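Long-range contacts in oligoribonuclease (Colwellia psychrerythraea, PDB 6A4D), which probably hydrolyses short RNA oligonucleotides as an exonuclease of the RNase H-like clan, captured here with the nucleotide analogue pNP-TMP: residues I12-E17 and N110-D115; I31-T36 and K90-F95. The protein carries 1 engineered substitution. One frame throughout, in Å; residues are numbered along the deposited sequence.

How the interactions relate
Interaction 1 belongs to the nucleotide-binding site, and interaction 2 lies on the same sheet one strand further on. Their centres are about 12 Å apart, and strands 11-18 and 28-36 run antiparallel as neighbours. A probable hydrogen bond from Trp-13 N to Ile-34 O (2.8 Å) joins the backbones, and Trp-13 NE1 meets Thr-36 OG1 at 3.0 Å. On the face that carries helices 85-99 and 112-122, Leu-16 CD2 packs on Ile-31 CG1 at 3.5 Å, so the two cores are continuous. Interaction 1 touches both bound ligands directly, whereas the Ile-31 side chain of interaction 2 stays about 11 Å from a bound 9RC.

Interaction 1. Residues I12-E17 and N110-D115; sequences IWLDLE and NSIGQD. With 9RC (5'-O-[(S)-hydroxy(4-nitrophenoxy)phosphoryl]thymidine), chain C; 9RC (5'-O-[(S)-hydroxy(4-nitrophenoxy)phosphoryl]thymidine), chain D.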
loop_
_atom_site.group_PDB
_atom_site.type_symbol
_atom_site.label_atom_id
_atom_site.label_comp_id
_atom_site.label_asym_id
_atom_site.label_seq_id
_atom_site.Cartn_x
_atom_site.Cartn_y
_atom_site.Cartn_z
ATOM N N ILE A 12 -6.942 -9.098 -9.276
ATOM C CA ILE A 12 -7.811 -7.891 -9.531
ATOM C C ILE A 12 -7.009 -6.591 -9.587
ATOM O O ILE A 12 -6.409 -6.134 -8.559
ATOM C CB ILE A 12 -8.867 -7.744 -8.434
ATOM C CG1 ILE A 12 -9.672 -9.055 -8.292
ATOM C CG2 ILE A 12 -9.795 -6.586 -8.792
ATOM C CD1 ILE A 12 -10.818 -9.006 -7.277
ATOM N N TRP A 13 -6.964 -6.013 -10.784
ATOM C CA TRP A 13 -6.296 -4.774 -11.045
ATOM C C TRP A 13 -7.303 -3.634 -11.112
ATOM O O TRP A 13 -8.326 -3.762 -11.742
ATOM C CB TRP A 13 -5.583 -4.814 -12.375
ATOM C CG TRP A 13 -4.533 -5.828 -12.377
ATOM C CD1 TRP A 13 -4.682 -7.166 -12.484
ATOM C CD2 TRP A 13 -3.173 -5.582 -12.251
ATOM N NE1 TRP A 13 -3.475 -7.781 -12.442
ATOM C CE2 TRP A 13 -2.517 -6.829 -12.321
ATOM C CE3 TRP A 13 -2.406 -4.417 -12.140
ATOM C CZ2 TRP A 13 -1.158 -6.959 -12.195
ATOM C CZ3 TRP A 13 -1.014 -4.561 -12.050
ATOM C CH2 TRP A 13 -0.421 -5.817 -12.068
ATOM N N LEU A 14 -7.010 -2.508 -10.485
ATOM C CA LEU A 14 -7.866 -1.367 -10.680
ATOM C C LEU A 14 -7.186 -0.043 -10.683
ATOM O O LEU A 14 -6.036 0.127 -10.255
ATOM C CB LEU A 14 -8.995 -1.402 -9.687
ATOM C CG LEU A 14 -8.705 -1.473 -8.215
ATOM C CD1 LEU A 14 -8.454 -0.086 -7.710
ATOM C CD2 LEU A 14 -9.918 -2.042 -7.485
ATOM N N ASP A 15 -7.908 0.934 -11.187
ATOM C CA ASP A 15 -7.429 2.288 -11.121
ATOM C C ASP A 15 -8.623 3.180 -10.914
ATOM O O ASP A 15 -9.701 2.869 -11.389
ATOM C CB ASP A 15 -6.656 2.647 -12.384
ATOM C CG ASP A 15 -6.143 4.102 -12.383
ATOM O OD1 ASP A 15 -5.408 4.464 -11.428
ATOM O OD2 ASP A 15 -6.497 4.860 -13.333
ATOM N N LEU A 16 -8.397 4.276 -10.182
ATOM C CA LEU A 16 -9.422 5.247 -9.827
ATOM C C LEU A 16 -8.949 6.639 -10.198
ATOM O O LEU A 16 -7.760 6.935 -10.161
ATOM C CB LEU A 16 -9.643 5.266 -8.312
ATOM C CG LEU A 16 -10.321 4.106 -7.591
ATOM C CD1 LEU A 16 -10.763 4.498 -6.184
ATOM C CD2 LEU A 16 -11.513 3.563 -8.322
ATOM N N GLU A 17 -9.892 7.513 -10.526
ATOM C CA GLU A 17 -9.620 8.946 -10.550
ATOM C C GLU A 17 -10.451 9.532 -9.425
ATOM O O GLU A 17 -11.542 9.016 -9.114
ATOM C CB GLU A 17 -9.953 9.555 -11.906
ATOM C CG GLU A 17 -9.220 8.967 -13.122
ATOM C CD GLU A 17 -7.733 8.754 -12.880
ATOM O OE1 GLU A 17 -7.072 9.696 -12.396
ATOM O OE2 GLU A 17 -7.230 7.624 -13.113
ATOM N N ASN A 110 -0.337 0.497 -9.469
ATOM C CA ASN A 110 0.773 1.349 -9.055
ATOM C C ASN A 110 0.259 2.199 -7.889
ATOM O O ASN A 110 -0.774 2.787 -8.018
ATOM C CB ASN A 110 1.199 2.278 -10.201
ATOM C CG ASN A 110 2.089 1.591 -11.230
ATOM O OD1 ASN A 110 1.623 1.136 -12.272
ATOM N ND2 ASN A 110 3.388 1.585 -10.970
ATOM N N SER A 111 1.008 2.307 -6.797
ATOM C CA SER A 111 0.599 3.087 -5.609
ATOM C C SER A 111 -0.871 2.816 -5.286
ATOM O O SER A 111 -1.689 3.725 -4.976
ATOM C CB SER A 111 0.916 4.584 -5.780
ATOM O OG SER A 111 2.291 4.799 -5.573
ATOM N N ILE A 112 -1.172 1.523 -5.303
ATOM C CA ILE A 112 -2.538 1.043 -5.166
ATOM C C ILE A 112 -3.152 1.301 -3.754
ATOM O O ILE A 112 -4.381 1.396 -3.626
ATOM C CB ILE A 112 -2.609 -0.445 -5.576
ATOM C CG1 ILE A 112 -4.030 -0.944 -5.799
ATOM C CG2 ILE A 112 -1.964 -1.316 -4.494
ATOM C CD1 ILE A 112 -4.799 -0.273 -6.899
ATOM N N GLY A 113 -2.301 1.390 -2.738
ATOM C CA GLY A 113 -2.657 1.754 -1.350
ATOM C C GLY A 113 -3.445 3.059 -1.357
ATOM O O GLY A 113 -4.458 3.224 -0.612
ATOM N N GLN A 114 -3.029 3.988 -2.212
ATOM C CA GLN A 114 -3.703 5.255 -2.250
ATOM C C GLN A 114 -5.122 5.070 -2.691
ATOM O O GLN A 114 -6.041 5.647 -2.087
ATOM C CB GLN A 114 -2.997 6.247 -3.156
ATOM C CG GLN A 114 -3.716 7.580 -3.357
ATOM C CD GLN A 114 -3.828 8.463 -2.097
ATOM O OE1 GLN A 114 -3.223 8.216 -1.054
ATOM N NE2 GLN A 114 -4.562 9.507 -2.225
ATOM N N ASP A 115 -5.329 4.285 -3.746
ATOM C CA ASP A 115 -6.711 4.009 -4.216
ATOM C C ASP A 115 -7.519 3.274 -3.130
ATOM O O ASP A 115 -8.702 3.486 -3.019
ATOM C CB ASP A 115 -6.756 3.127 -5.465
ATOM C CG ASP A 115 -5.945 3.679 -6.658
ATOM O OD1 ASP A 115 -4.702 3.820 -6.535
ATOM O OD2 ASP A 115 -6.552 3.861 -7.744
HETATM O OAJ 9RC C . -0.723 9.553 -3.837
HETATM C CAE 9RC C . -0.003 10.402 -4.367
HETATM N NAI 9RC C . 0.540 11.411 -3.589
HETATM C CAL 9RC C . 1.367 12.382 -4.169
HETATM O OAS 9RC C . 1.824 13.263 -3.432
HETATM C CAT 9RC C . 1.663 12.325 -5.539
HETATM C CAU 9RC C . 2.501 13.269 -6.156
HETATM C CAF 9RC C . 1.096 11.313 -6.293
HETATM N NAB 9RC C . 0.260 10.353 -5.680
HETATM C CAA 9RC C . -0.371 9.275 -6.445
HETATM O OAC 9RC C . 0.565 8.309 -6.846
HETATM C CAD 9RC C . -0.925 9.821 -7.737
HETATM C CAH 9RC C . -1.182 8.568 -8.473
HETATM O OAK 9RC C . -2.493 8.173 -8.168
HETATM C CAG 9RC C . -0.168 7.610 -7.869
HETATM C CAR 9RC C . 0.836 7.279 -8.923
HETATM O OAQ 9RC C . 1.854 6.539 -8.268
HETATM P PAP 9RC C . 3.106 6.066 -9.104
HETATM O OAO 9RC C . 3.878 5.078 -8.103
HETATM O OAN 9RC C . 3.966 7.260 -9.266
HETATM O OAM 9RC C . 2.375 5.496 -10.364
HETATM C CAV 9RC C . 2.636 4.927 -11.605
HETATM C CAW 9RC C . 1.526 4.516 -12.429
HETATM C CAY 9RC C . 1.739 3.870 -13.700
HETATM C CBA 9RC C . 3.067 3.647 -14.182
HETATM N NBB 9RC C . 3.437 3.038 -15.371
HETATM O OBD 9RC C . 4.609 3.635 -16.334
HETATM O OBC 9RC C . 2.892 1.812 -15.681
HETATM C CAZ 9RC C . 4.104 4.074 -13.347
HETATM C CAX 9RC C . 3.935 4.695 -12.087
HETATM O OAJ 9RC D . -4.934 15.725 -7.304
HETATM C CAE 9RC D . -3.975 15.138 -7.804
HETATM N NAI 9RC D . -2.822 15.870 -8.109
HETATM C CAL 9RC D . -1.715 15.264 -8.673
HETATM O OAS 9RC D . -0.746 15.959 -8.951
HETATM C CAT 9RC D . -1.725 13.902 -8.933
HETATM C CAU 9RC D . -0.603 13.281 -9.509
HETATM C CAF 9RC D . -2.868 13.192 -8.602
HETATM N NAB 9RC D . -4.004 13.811 -8.030
HETATM C CAA 9RC D . -5.247 13.032 -7.676
HETATM O OAC 9RC D . -4.948 11.633 -7.629
HETATM C CAD 9RC D . -6.349 13.172 -8.703
HETATM C CAH 9RC D . -6.151 11.953 -9.552
HETATM O OAK 9RC D . -7.343 11.502 -10.166
HETATM C CAG 9RC D . -5.782 10.941 -8.557
HETATM C CAR 9RC D . -5.077 9.717 -9.250
HETATM O OAQ 9RC D . -3.776 10.027 -9.859
HETATM P PAP 9RC D . -3.433 9.667 -11.447
HETATM O OAO 9RC D . -3.360 8.191 -11.691
HETATM O OAN 9RC D . -4.641 10.365 -12.220
HETATM O OAM 9RC D . -2.152 10.474 -11.981
HETATM C CAV 9RC D . -0.892 10.016 -12.252
HETATM C CAW 9RC D . 0.101 10.999 -12.194
HETATM C CAY 9RC D . 1.426 10.685 -12.458
HETATM C CBA 9RC D . 1.767 9.367 -12.777
HETATM N NBB 9RC D . 3.047 9.106 -13.029
HETATM O OBD 9RC D . 3.893 8.493 -11.969
HETATM O OBC 9RC D . 3.585 9.512 -14.373
HETATM C CAZ 9RC D . 0.781 8.363 -12.849
HETATM C CAX 9RC D . -0.553 8.684 -12.589
HETATM O O HOH W 1 -2.729 1.245 -10.439
#
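The active-site strand of the exonuclease fold meets the start of helix 112-122 here, bringing together Asp-15, Glu-17 and Asp-115, which fit in sequence the first three acids of the DEDD signature of this family. Asp-115 points at the strand, and its OD2 receives a weak hydrogen bond from Leu-16 N (3.1 Å, bent to 127°) while lying against Leu-16 CB. The same OD2 is 3.9 Å from Asp-15 OD1, the two carboxylate planes turned 57° apart. Within the strand, Glu-17 bends at chi2 and brings OE2 to 2.9 Å from Asp-15 OD2, an acceptor pair whose crowding would probably favour protonation of one acid. Earlier in the strand, the Leu-14 and Ile-112 side chains cross at about a right angle, their CD1 atoms 3.7 Å apart, an apolar contact beside the acids. A water is held by Asn-110 N and gives at best a weak bond to Leu-14 O.

Both ligands are gripped from this junction. Glu-17 OE1 accepts a hydrogen bond from OAK of one 9RC (chain D) at 2.9 Å, and Lys-157, Met-18 and Asn-62 bind the same molecule. An alanine in place of Glu-17 would lack the carboxylate that accepts from the sugar hydroxyl and would probably weaken the hold on that ligand. On the helix side Ser-111 OG donates to phosphate oxygen OAO of the other 9RC (chain C) at 3.0 Å, and the Asn-110 amide packs against its nitrophenyl ring, OD1 lying 3.1 Å from CAY. Ser-138 and, from the second subunit, Tyr-132 and Arg-133 also hydrogen-bond it.

Strand 11-18 runs between strands 28-36 and 107-109; Trp-13 and Asp-15 face helix 163-180, while helix 112-122 packs beside Leu-14 and Leu-16.

Interaction 2. Residues I31-T36 and K90-F95; sequences IAIIIT and KESLAF
Ile-31 opens the row of isoleucines that strand 28-36 turns toward helix 85-99. Its CD1 only grazes the helix, 4.2 Å from Ser-92 OG. Ala-32 and, further on, Ile-34 point away from helix 85-99, on the side of the sheet where helix 163-180 lies.

Ile-33 is the strand residue that the helix covers most, and its two branches serve different partners. With CG1 anti to the carbonyl carbon (chi1 -54°), CD1 reaches Ser-92, 3.5 Å from OG and 3.6 Å from CB. That hydroxyl is turned back to its own helix, where a hydrogen bond with Ala-88 O satisfies it, so it can lie against an apolar methyl. The other branch, CG2, comes to the edge of the Phe-95 ring, near its plane, 3.9 Å from CE2.

Ile-35 then meets Phe-95 tip to tip: its CG1 lies 3.6 Å from CE2 and 3.8 Å from CZ, and its CD1 lies 4.1 Å from CE2. Phe-95 can span both isoleucines because its CG is anti to the backbone N (chi1 177°), which sends the ring out from the helix to the strand; CE2 is shared between Ile-33 and Ile-35. Ring contact with Trp-99 continues the apolar cluster one turn further along the helix.

The helix and strand axes pass 10.3 Å apart and are almost parallel, at 5°, so Ser-92 and Phe-95, three residues apart, follow successive inward residues of the strand. Such helix-on-sheet packing, with another helix against the reverse face, is the layered alpha/beta build of the RNase H-like fold of these exonucleases.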
loop_
_atom_site.group_PDB
_atom_site.type_symbol
_atom_site.label_atom_id
_atom_site.label_comp_id
_atom_site.label_asym_id
_atom_site.label_seq_id
_atom_site.Cartn_x
_atom_site.Cartn_y
_atom_site.Cartn_z
ATOM N N ILE A 31 -13.892 4.655 -11.950
ATOM C CA ILE A 31 -13.343 3.369 -11.600
ATOM C C ILE A 31 -13.249 2.453 -12.853
ATOM O O ILE A 31 -14.137 2.413 -13.697
ATOM C CB ILE A 31 -14.153 2.730 -10.424
ATOM C CG1 ILE A 31 -13.569 1.370 -10.032
ATOM C CG2 ILE A 31 -15.646 2.566 -10.731
ATOM C CD1 ILE A 31 -14.047 0.911 -8.675
ATOM N N ALA A 32 -12.126 1.776 -12.988
ATOM C CA ALA A 32 -11.927 0.726 -14.025
ATOM C C ALA A 32 -11.290 -0.501 -13.359
ATOM O O ALA A 32 -10.507 -0.341 -12.412
ATOM C CB ALA A 32 -11.049 1.250 -15.153
ATOM N N ILE A 33 -11.668 -1.697 -13.805
ATOM C CA ILE A 33 -11.155 -2.951 -13.225
ATOM C C ILE A 33 -10.719 -3.889 -14.366
ATOM O O ILE A 33 -11.433 -4.049 -15.353
ATOM C CB ILE A 33 -12.204 -3.703 -12.353
ATOM C CG1 ILE A 33 -12.809 -2.823 -11.255
ATOM C CG2 ILE A 33 -11.632 -5.009 -11.746
ATOM C CD1 ILE A 33 -14.165 -3.342 -10.805
ATOM N N ILE A 34 -9.559 -4.524 -14.221
ATOM C CA ILE A 34 -9.142 -5.610 -15.121
ATOM C C ILE A 34 -8.777 -6.812 -14.271
ATOM O O ILE A 34 -8.164 -6.697 -13.223
ATOM C CB ILE A 34 -7.988 -5.146 -16.018
ATOM C CG1 ILE A 34 -8.549 -4.141 -17.009
ATOM C CG2 ILE A 34 -7.307 -6.329 -16.711
ATOM C CD1 ILE A 34 -7.614 -3.659 -18.084
ATOM N N ILE A 35 -9.191 -7.974 -14.725
ATOM C CA ILE A 35 -8.818 -9.235 -14.133
ATOM C C ILE A 35 -7.757 -9.884 -15.012
ATOM O O ILE A 35 -7.937 -9.941 -16.219
ATOM C CB ILE A 35 -10.028 -10.167 -14.108
ATOM C CG1 ILE A 35 -11.214 -9.473 -13.401
ATOM C CG2 ILE A 35 -9.672 -11.483 -13.436
ATOM C CD1 ILE A 35 -11.116 -9.484 -11.889
ATOM N N THR A 36 -6.668 -10.359 -14.414
ATOM C CA THR A 36 -5.614 -11.128 -15.131
ATOM C C THR A 36 -5.471 -12.424 -14.426
ATOM O O THR A 36 -5.912 -12.552 -13.300
ATOM C CB THR A 36 -4.219 -10.512 -15.082
ATOM O OG1 THR A 36 -3.752 -10.513 -13.743
ATOM C CG2 THR A 36 -4.176 -9.142 -15.590
ATOM N N LYS A 90 -21.958 -1.835 -6.748
ATOM C CA LYS A 90 -22.737 -3.039 -6.932
ATOM C C LYS A 90 -22.306 -3.798 -8.189
ATOM O O LYS A 90 -22.002 -5.011 -8.126
ATOM C CB LYS A 90 -24.213 -2.683 -6.951
ATOM C CG LYS A 90 -25.184 -3.863 -6.901
ATOM C CD LYS A 90 -26.534 -3.434 -7.453
ATOM C CE LYS A 90 -27.493 -4.565 -7.709
ATOM N NZ LYS A 90 -28.722 -3.981 -8.332
ATOM N N GLU A 91 -22.263 -3.093 -9.314
ATOM C CA GLU A 91 -21.724 -3.662 -10.559
ATOM C C GLU A 91 -20.319 -4.222 -10.398
ATOM O O GLU A 91 -20.073 -5.384 -10.744
ATOM C CB GLU A 91 -21.718 -2.633 -11.682
ATOM C CG GLU A 91 -23.097 -2.089 -12.101
ATOM C CD GLU A 91 -24.140 -3.177 -12.354
ATOM O OE1 GLU A 91 -24.163 -3.783 -13.458
ATOM O OE2 GLU A 91 -24.943 -3.430 -11.431
ATOM N N SER A 92 -19.409 -3.404 -9.840
ATOM C CA SER A 92 -17.981 -3.809 -9.640
ATOM C C SER A 92 -17.822 -5.055 -8.779
ATOM O O SER A 92 -17.050 -5.959 -9.139
ATOM C CB SER A 92 -17.195 -2.657 -9.078
ATOM O OG SER A 92 -17.154 -1.625 -10.052
ATOM N N LEU A 93 -18.578 -5.130 -7.689
ATOM C CA LEU A 93 -18.549 -6.283 -6.813
ATOM C C LEU A 93 -19.005 -7.542 -7.532
ATOM O O LEU A 93 -18.332 -8.563 -7.479
ATOM C CB LEU A 93 -19.403 -6.074 -5.583
ATOM C CG LEU A 93 -19.338 -7.207 -4.564
ATOM C CD1 LEU A 93 -17.901 -7.637 -4.226
ATOM C CD2 LEU A 93 -20.116 -6.840 -3.298
ATOM N N ALA A 94 -20.126 -7.444 -8.240
ATOM C CA ALA A 94 -20.656 -8.578 -9.028
ATOM C C ALA A 94 -19.654 -9.049 -10.063
ATOM O O ALA A 94 -19.480 -10.236 -10.240
ATOM C CB ALA A 94 -21.946 -8.187 -9.718
ATOM N N PHE A 95 -19.001 -8.118 -10.741
ATOM C CA PHE A 95 -17.950 -8.453 -11.693
ATOM C C PHE A 95 -16.770 -9.225 -11.102
ATOM O O PHE A 95 -16.378 -10.251 -11.650
ATOM C CB PHE A 95 -17.428 -7.207 -12.353
ATOM C CG PHE A 95 -16.305 -7.446 -13.294
ATOM C CD1 PHE A 95 -16.533 -8.069 -14.518
ATOM C CD2 PHE A 95 -15.002 -7.030 -12.982
ATOM C CE1 PHE A 95 -15.502 -8.270 -15.419
ATOM C CE2 PHE A 95 -13.945 -7.238 -13.876
ATOM C CZ PHE A 95 -14.198 -7.841 -15.101
#